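Local coordinates for regulatory protein BlaR1 (Bacillus licheniformis, PDB 1NRF) that probably senses beta-lactam antibiotics at the cell surface, becoming acylated in the C-terminal sensor domain modelled here and passing the signal across the membrane to the cytoplasm, at residues Y95-Q100 / M108-T113; Y115-D120 / P145-L150; A212-G217 / A229-G234. All coordinates share one frame; numbering follows the deposited sequence.

Contact 1: residues Y95-Q100 / M108-T113; sequences YKEWNQ and MSSSTT
Ser110 OG sits between two acceptors: Glu97 OE2, 3.2 Å away across the contact, and the backbone O of Ser106 one helical turn back, to which its bond is weak. The carboxylate gets there on a side chain extended beyond CG, reaching over from the loop that precedes helix 104-110.

Trp98 covers most of the rest. Its CG stands anti to the carbonyl carbon (chi1 -69°), and the indole lies against the chain where that helix ends. Thr112 CA packs over one face as a CH-pi contact, 3.6 Å from the centroid of the five-membered ring. Thr113 N lies over the same face, displaced like Thr112 CA toward the rim, while Tyr95 CD1 covers the opposite face, so the indole is sandwiched. At the ring edge, Trp98 NE1 makes a weak bond to Ser110 O at 3.5 Å; Ser111 O is nearer but badly angled for bonding. At the far end of the indole, Trp98 CH2 comes within 3.2 Å of Thr113 OG1.

The backbone under the ring is a Schellman motif with Ser111, at positive phi, as its C-prime residue. Thr112 N returns to Ala107 O, and Ser111 N bonds weakly to Met108 O at 3.1 Å. Ser111 OG is turned to Lys200 NZ and lies beside Ser63, consistent with the second conserved motif (Ser-x-Asn and its variants) of penicillin-recognising serine enzymes. With weak or shared polar bonds across it, the contact rests chiefly on indole packing against the turn on which Ser111 sits, close to the probable acylated serine.

Contact 2: residues Y115-D120 / P145-L150; sequences YFQKLD and PADYWL
In the helical part of the penicillin-binding fold, helix 113-123 is clasped by the loop between helices 125-134 and 158-170, with Asp120 meeting Tyr148 and Gln117 lying against Ala146. The loop probably corresponds to the omega loop of the related class D beta-lactamases.

Tyr148 OH donates to Asp120 OD2 at 2.5 Å, reaching it from above the carboxylate plane. The phenol ring and carboxylate are turned only 25° from each other. CG of Tyr148 stands between the backbone N and the carbonyl carbon (chi1 57°). In the conformer of Trp149 given here, one of two, Trp149 CD1 lies 3.4 Å above the centre of the Tyr148 ring; Phe142 also stacks on Tyr148. The other carboxylate oxygen, Asp120 OD1, bonds Ser69 OG on helix 66-76, so the aspartate ties three elements together, and the donors around it are consistent with an ionised group. One turn earlier on the helix, Gln117 CG touches Ala146 O at 3.2 Å.

A water fills the angle between helix and loop. It donates to Asp120 OD2 at 2.7 Å and to Pro145 O at 2.8 Å and, in that same conformer, accepts from Trp149 NE1 at 3.0 Å.

Contact 3: residues A212-G217 / A229-G234; sequences AGWFIG and AVHIQG
Trp214 and His231 are brought together by contrasting first torsions: CG of Trp214 is anti to its carbonyl carbon (chi1 -83°), and CG of His231 is anti to its backbone N (chi1 178°). The two form a non-hydrogen-bonded pair of antiparallel strands, and their side chains cross on one face of the sheet. The imidazole turns its edge to the indole in a T-shaped stack, planes 78° apart and centroids 4.8 Å from the five-membered ring to the imidazole. His231 CD2 leads, 3.5 Å from Trp214 CE2, while His231 CB sits over the six-membered ring as a CH-pi contact.

The ring nitrogens have partners outside the two strands: Trp214 NE1 donates to Ala60 O, and His231 ND1 bonds weakly to Glu54 OE2 while its ring also stacks with Phe59. Along the same face, Ile216 CG2 meets Ala229 CB at 3.8 Å.

The backbones are zipped by two hydrogen-bonded pairs. Gly213 N bonds Ile232 O at 3.0 Å, and Ile232 N returns to Gly213 O at 2.8 Å; Phe215 and Val230 exchange bonds of 3.1 Å (Phe215 N to Val230 O) and 3.0 Å (Val230 N to Phe215 O). Packing is close at the first pair, where Ile232 CG1 rests directly on the glycine backbone, 3.5 Å from Gly213 N. Phe215, Val230 and Ile232 face the other way, onto helix 239-253, and Trp214 and Ile216 pack on helix 158-170. Buried on both faces, this is the antiparallel hairpin at the centre of the sheet in the penicillin-recognising serine enzyme fold; its strand 211-220 lies beside strand 195-205, which carries Lys200 of the apparent Lys-Thr-Gly motif.

How the contacts relate
The three contacts follow one another along the chain and approach Ser63, probably the acylated serine, from different elements. The side chain of Ser111 in contact 1 is about 4 Å from that of Ser63. The side chain of Trp149 in contact 2 is about 5 Å from that of Ser63, and the side chain of Trp214 in contact 3 about 7 Å. Contacts 1 and 2 touch: Met108 CG packs on Phe116 CZ at 3.8 Å, and Thr113 meets one conformer of Trp149. All four of these side chains also touch Lys66. Contact 3 stays apart, its nearest atoms about 9 Å from contact 1 and about 7 Å from contact 2. Lys200 bridges the gap, bonding Ser111 through NZ and Ile216 through its backbone.

Contact 1: residues Y95-Q100 / M108-T113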
# COMPACT_ATOMS: atom_id res chain seq x y z
N TYR A 95 19.52 2.26 -6.55
CA TYR A 95 19.39 1.76 -5.19
C TYR A 95 20.07 0.41 -5.06
O TYR A 95 19.70 -0.56 -5.72
CB TYR A 95 17.90 1.66 -4.84
CG TYR A 95 17.14 2.84 -5.41
CD1 TYR A 95 16.64 2.80 -6.71
CD2 TYR A 95 17.07 4.04 -4.71
CE1 TYR A 95 16.10 3.93 -7.31
CE2 TYR A 95 16.53 5.18 -5.30
CZ TYR A 95 16.05 5.12 -6.60
OH TYR A 95 15.58 6.27 -7.20
N LYS A 96 21.09 0.36 -4.20
CA LYS A 96 21.86 -0.86 -4.01
C LYS A 96 21.07 -2.12 -3.62
O LYS A 96 21.55 -3.25 -3.83
CB LYS A 96 22.97 -0.62 -2.98
CG LYS A 96 24.31 -1.19 -3.42
CD LYS A 96 25.07 -1.82 -2.27
CE LYS A 96 26.22 -2.65 -2.79
NZ LYS A 96 26.91 -3.42 -1.71
N GLU A 97 19.88 -1.95 -3.07
CA GLU A 97 19.06 -3.09 -2.65
C GLU A 97 18.37 -3.79 -3.81
O GLU A 97 17.94 -4.94 -3.69
CB GLU A 97 18.03 -2.65 -1.62
CG GLU A 97 18.64 -2.22 -0.30
CD GLU A 97 17.60 -2.03 0.78
OE1 GLU A 97 17.99 -1.93 1.97
OE2 GLU A 97 16.40 -1.96 0.45
N TRP A 98 18.24 -3.10 -4.93
CA TRP A 98 17.61 -3.66 -6.11
C TRP A 98 18.65 -4.50 -6.86
O TRP A 98 18.31 -5.49 -7.53
CB TRP A 98 17.12 -2.54 -7.04
CG TRP A 98 15.95 -1.73 -6.52
CD1 TRP A 98 15.47 -1.68 -5.24
CD2 TRP A 98 15.15 -0.82 -7.28
NE1 TRP A 98 14.42 -0.80 -5.16
CE2 TRP A 98 14.19 -0.26 -6.40
CE3 TRP A 98 15.13 -0.42 -8.63
CZ2 TRP A 98 13.24 0.67 -6.82
CZ3 TRP A 98 14.19 0.50 -9.04
CH2 TRP A 98 13.26 1.04 -8.14
N ASN A 99 19.91 -4.09 -6.72
CA ASN A 99 21.04 -4.72 -7.40
C ASN A 99 21.51 -6.06 -6.84
O ASN A 99 22.68 -6.22 -6.46
CB ASN A 99 22.22 -3.74 -7.43
CG ASN A 99 21.83 -2.39 -8.00
OD1 ASN A 99 21.37 -2.29 -9.13
ND2 ASN A 99 22.03 -1.33 -7.21
N GLN A 100 20.60 -7.03 -6.82
CA GLN A 100 20.89 -8.37 -6.33
C GLN A 100 19.70 -9.29 -6.55
O GLN A 100 18.60 -8.82 -6.82
CB GLN A 100 21.25 -8.33 -4.84
CG GLN A 100 20.38 -7.39 -4.02
CD GLN A 100 20.93 -7.18 -2.63
OE1 GLN A 100 20.88 -8.09 -1.79
NE2 GLN A 100 21.47 -5.99 -2.37
N MET A 108 9.40 -6.84 -1.79
CA MET A 108 8.41 -6.05 -1.06
C MET A 108 9.08 -5.15 -0.03
O MET A 108 8.86 -3.94 -0.03
CB MET A 108 7.42 -6.96 -0.32
CG MET A 108 6.22 -7.37 -1.14
SD MET A 108 5.03 -6.03 -1.50
CE MET A 108 3.66 -7.04 -2.04
N SER A 109 9.88 -5.75 0.85
CA SER A 109 10.57 -4.99 1.90
C SER A 109 11.39 -3.88 1.28
O SER A 109 11.42 -2.76 1.79
CB SER A 109 11.52 -5.88 2.69
OG SER A 109 10.91 -7.11 3.03
N SER A 110 12.03 -4.19 0.17
CA SER A 110 12.89 -3.24 -0.50
C SER A 110 12.22 -2.45 -1.62
O SER A 110 12.81 -1.52 -2.17
CB SER A 110 14.12 -3.99 -1.01
OG SER A 110 14.77 -4.64 0.08
N SER A 111 10.98 -2.79 -1.94
CA SER A 111 10.28 -2.11 -3.01
C SER A 111 11.13 -2.20 -4.27
O SER A 111 11.24 -1.23 -5.03
CB SER A 111 10.05 -0.63 -2.66
OG SER A 111 9.10 -0.49 -1.61
N THR A 112 11.75 -3.36 -4.48
CA THR A 112 12.57 -3.57 -5.67
C THR A 112 11.58 -3.57 -6.81
O THR A 112 10.97 -4.58 -7.13
CB THR A 112 13.30 -4.92 -5.60
OG1 THR A 112 14.21 -4.91 -4.50
CG2 THR A 112 14.06 -5.17 -6.90
N THR A 113 11.43 -2.40 -7.41
CA THR A 113 10.50 -2.18 -8.51
C THR A 113 10.65 -3.10 -9.70
O THR A 113 9.64 -3.61 -10.19
CB THR A 113 10.59 -0.72 -8.99
OG1 THR A 113 10.23 0.15 -7.91
CG2 THR A 113 9.64 -0.48 -10.15

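Contact 2: residues Y115-D120 / P145-L150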
# COMPACT_ATOMS: atom_id res chain seq x y z
N TYR A 115 11.42 -6.10 -9.95
CA TYR A 115 10.86 -7.42 -9.68
C TYR A 115 9.38 -7.53 -10.05
O TYR A 115 8.96 -8.46 -10.74
CB TYR A 115 11.04 -7.77 -8.20
CG TYR A 115 10.50 -9.13 -7.82
CD1 TYR A 115 9.14 -9.35 -7.67
CD2 TYR A 115 11.37 -10.22 -7.63
CE1 TYR A 115 8.65 -10.61 -7.34
CE2 TYR A 115 10.90 -11.47 -7.30
CZ TYR A 115 9.54 -11.66 -7.15
OH TYR A 115 9.07 -12.91 -6.82
N PHE A 116 8.58 -6.58 -9.57
CA PHE A 116 7.15 -6.58 -9.86
C PHE A 116 6.88 -6.14 -11.29
O PHE A 116 5.91 -6.59 -11.91
CB PHE A 116 6.41 -5.69 -8.85
CG PHE A 116 6.55 -6.16 -7.43
CD1 PHE A 116 7.66 -5.80 -6.67
CD2 PHE A 116 5.62 -7.04 -6.88
CE1 PHE A 116 7.86 -6.33 -5.38
CE2 PHE A 116 5.80 -7.57 -5.60
CZ PHE A 116 6.92 -7.22 -4.85
N GLN A 117 7.74 -5.28 -11.82
CA GLN A 117 7.61 -4.81 -13.19
C GLN A 117 7.74 -5.98 -14.17
O GLN A 117 6.90 -6.17 -15.05
CB GLN A 117 8.68 -3.77 -13.49
CG GLN A 117 8.14 -2.36 -13.70
CD GLN A 117 9.25 -1.33 -13.74
OE1 GLN A 117 9.05 -0.21 -14.21
NE2 GLN A 117 10.42 -1.69 -13.23
N LYS A 118 8.79 -6.77 -14.00
CA LYS A 118 9.00 -7.91 -14.88
C LYS A 118 7.93 -8.95 -14.59
O LYS A 118 7.73 -9.89 -15.35
CB LYS A 118 10.41 -8.49 -14.69
CG LYS A 118 11.53 -7.47 -14.98
CD LYS A 118 12.85 -8.12 -15.44
CE LYS A 118 13.53 -8.97 -14.37
NZ LYS A 118 14.86 -9.53 -14.82
N LEU A 119 7.23 -8.75 -13.48
CA LEU A 119 6.16 -9.64 -13.06
C LEU A 119 4.88 -9.21 -13.77
O LEU A 119 4.09 -10.04 -14.22
CB LEU A 119 5.97 -9.54 -11.54
CG LEU A 119 5.74 -10.80 -10.69
CD1 LEU A 119 6.74 -11.88 -11.04
CD2 LEU A 119 5.84 -10.43 -9.22
N ASP A 120 4.70 -7.90 -13.90
CA ASP A 120 3.54 -7.32 -14.56
C ASP A 120 3.60 -7.51 -16.08
O ASP A 120 2.57 -7.63 -16.74
CB ASP A 120 3.43 -5.81 -14.25
CG ASP A 120 2.80 -5.53 -12.88
OD1 ASP A 120 2.59 -6.49 -12.09
OD2 ASP A 120 2.51 -4.35 -12.58
N PRO A 145 2.22 -1.41 -18.99
CA PRO A 145 2.56 -2.37 -17.94
C PRO A 145 3.71 -2.00 -17.03
O PRO A 145 3.71 -2.33 -15.85
CB PRO A 145 2.81 -3.68 -18.71
CG PRO A 145 3.02 -3.23 -20.14
CD PRO A 145 2.08 -2.09 -20.29
N ALA A 146 4.69 -1.28 -17.58
CA ALA A 146 5.86 -0.91 -16.81
C ALA A 146 5.66 0.15 -15.73
O ALA A 146 6.37 0.12 -14.72
CB ALA A 146 6.97 -0.47 -17.76
N ASP A 147 4.72 1.06 -15.91
CA ASP A 147 4.56 2.11 -14.90
C ASP A 147 3.17 2.69 -14.60
O ASP A 147 3.08 3.76 -14.00
CB ASP A 147 5.51 3.27 -15.24
CG ASP A 147 5.99 3.24 -16.68
OD1 ASP A 147 6.78 2.33 -17.03
OD2 ASP A 147 5.59 4.12 -17.48
N TYR A 148 2.11 1.99 -14.99
CA TYR A 148 0.74 2.48 -14.76
C TYR A 148 0.46 2.86 -13.31
O TYR A 148 -0.38 3.73 -13.04
CB TYR A 148 -0.29 1.43 -15.19
CG TYR A 148 -0.17 0.07 -14.52
CD1 TYR A 148 0.77 -0.86 -14.95
CD2 TYR A 148 -1.03 -0.30 -13.48
CE1 TYR A 148 0.85 -2.13 -14.38
CE2 TYR A 148 -0.96 -1.56 -12.90
CZ TYR A 148 -0.03 -2.47 -13.35
OH TYR A 148 0.05 -3.72 -12.77
N TRP A 149 1.17 2.21 -12.40
CA TRP A 149 1.00 2.43 -10.97
C TRP A 149 1.97 3.48 -10.42
O TRP A 149 2.05 3.68 -9.20
CB TRP A 149 1.20 1.11 -10.22
CG TRP A 149 2.41 0.38 -10.68
CD1 TRP A 149 2.52 -0.41 -11.78
CD2 TRP A 149 3.71 0.46 -10.11
NE1 TRP A 149 3.81 -0.84 -11.94
CE2 TRP A 149 4.57 -0.32 -10.92
CE3 TRP A 149 4.25 1.11 -8.99
CZ2 TRP A 149 5.93 -0.47 -10.65
CZ3 TRP A 149 5.60 0.96 -8.71
CH2 TRP A 149 6.43 0.18 -9.54
N LEU A 150 2.70 4.13 -11.31
CA LEU A 150 3.66 5.16 -10.92
C LEU A 150 3.52 6.45 -11.69
O LEU A 150 3.74 7.53 -11.13
CB LEU A 150 5.09 4.64 -11.09
CG LEU A 150 5.78 3.94 -9.91
CD1 LEU A 150 7.11 3.36 -10.36
CD2 LEU A 150 5.99 4.94 -8.77
O HOH W 1 4.82 -3.23 -13.39

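Contact 3: residues A212-G217 / A229-G234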
# COMPACT_ATOMS: atom_id res chain seq x y z
N ALA A 212 5.76 12.90 -2.82
CA ALA A 212 4.54 12.34 -2.26
C ALA A 212 4.86 11.02 -1.59
O ALA A 212 5.73 10.29 -2.05
CB ALA A 212 3.51 12.13 -3.34
N GLY A 213 4.17 10.72 -0.49
CA GLY A 213 4.42 9.48 0.21
C GLY A 213 3.16 8.75 0.67
O GLY A 213 2.16 9.38 1.04
N TRP A 214 3.23 7.43 0.64
CA TRP A 214 2.12 6.57 1.04
C TRP A 214 2.54 5.55 2.09
O TRP A 214 3.67 5.06 2.09
CB TRP A 214 1.62 5.71 -0.13
CG TRP A 214 0.64 6.27 -1.10
CD1 TRP A 214 0.88 6.54 -2.42
CD2 TRP A 214 -0.78 6.38 -0.93
NE1 TRP A 214 -0.29 6.79 -3.08
CE2 TRP A 214 -1.34 6.71 -2.19
CE3 TRP A 214 -1.65 6.24 0.17
CZ2 TRP A 214 -2.72 6.89 -2.39
CZ3 TRP A 214 -3.02 6.42 -0.02
CH2 TRP A 214 -3.54 6.74 -1.30
N PHE A 215 1.61 5.24 2.98
CA PHE A 215 1.83 4.20 3.96
C PHE A 215 0.45 3.68 4.33
O PHE A 215 -0.32 4.34 5.03
CB PHE A 215 2.58 4.66 5.21
CG PHE A 215 2.94 3.53 6.12
CD1 PHE A 215 3.67 2.46 5.63
CD2 PHE A 215 2.44 3.47 7.42
CE1 PHE A 215 3.91 1.33 6.42
CE2 PHE A 215 2.67 2.36 8.22
CZ PHE A 215 3.40 1.28 7.72
N ILE A 216 0.14 2.49 3.82
CA ILE A 216 -1.13 1.85 4.04
C ILE A 216 -0.89 0.51 4.71
O ILE A 216 0.23 0.01 4.71
CB ILE A 216 -1.89 1.61 2.70
CG1 ILE A 216 -1.19 0.50 1.88
CG2 ILE A 216 -1.92 2.90 1.90
CD1 ILE A 216 -1.89 0.18 0.57
N GLY A 217 -1.93 -0.06 5.29
CA GLY A 217 -1.79 -1.34 5.95
C GLY A 217 -2.84 -1.51 7.03
O GLY A 217 -3.87 -0.85 7.03
N ALA A 229 -4.52 4.29 6.18
CA ALA A 229 -3.85 4.79 5.00
C ALA A 229 -3.51 6.25 5.23
O ALA A 229 -4.35 7.04 5.65
CB ALA A 229 -4.75 4.63 3.76
N VAL A 230 -2.25 6.59 4.97
CA VAL A 230 -1.77 7.95 5.12
C VAL A 230 -1.16 8.36 3.79
O VAL A 230 -0.39 7.60 3.19
CB VAL A 230 -0.67 8.05 6.20
CG1 VAL A 230 0.08 9.36 6.07
CG2 VAL A 230 -1.29 7.95 7.59
N HIS A 231 -1.51 9.56 3.31
CA HIS A 231 -0.91 10.05 2.09
C HIS A 231 -0.38 11.44 2.38
O HIS A 231 -1.10 12.27 2.94
CB HIS A 231 -1.90 10.11 0.93
CG HIS A 231 -1.31 10.67 -0.33
ND1 HIS A 231 -1.21 12.03 -0.56
CD2 HIS A 231 -0.70 10.07 -1.38
CE1 HIS A 231 -0.57 12.23 -1.70
NE2 HIS A 231 -0.25 11.06 -2.21
N ILE A 232 0.87 11.69 1.99
CA ILE A 232 1.50 12.98 2.24
C ILE A 232 2.13 13.66 1.02
O ILE A 232 2.31 13.06 -0.04
CB ILE A 232 2.61 12.86 3.30
CG1 ILE A 232 3.74 11.98 2.75
CG2 ILE A 232 2.05 12.26 4.58
CD1 ILE A 232 4.98 11.94 3.64
N GLN A 233 2.47 14.93 1.21
CA GLN A 233 3.10 15.74 0.17
C GLN A 233 3.94 16.77 0.90
O GLN A 233 3.43 17.52 1.74
CB GLN A 233 2.04 16.46 -0.68
CG GLN A 233 0.88 15.58 -1.11
CD GLN A 233 -0.16 16.34 -1.93
OE1 GLN A 233 -1.25 15.84 -2.18
NE2 GLN A 233 0.18 17.56 -2.34
N GLY A 234 5.23 16.82 0.59
CA GLY A 234 6.11 17.77 1.24
C GLY A 234 7.47 17.80 0.58
O GLY A 234 7.64 17.27 -0.52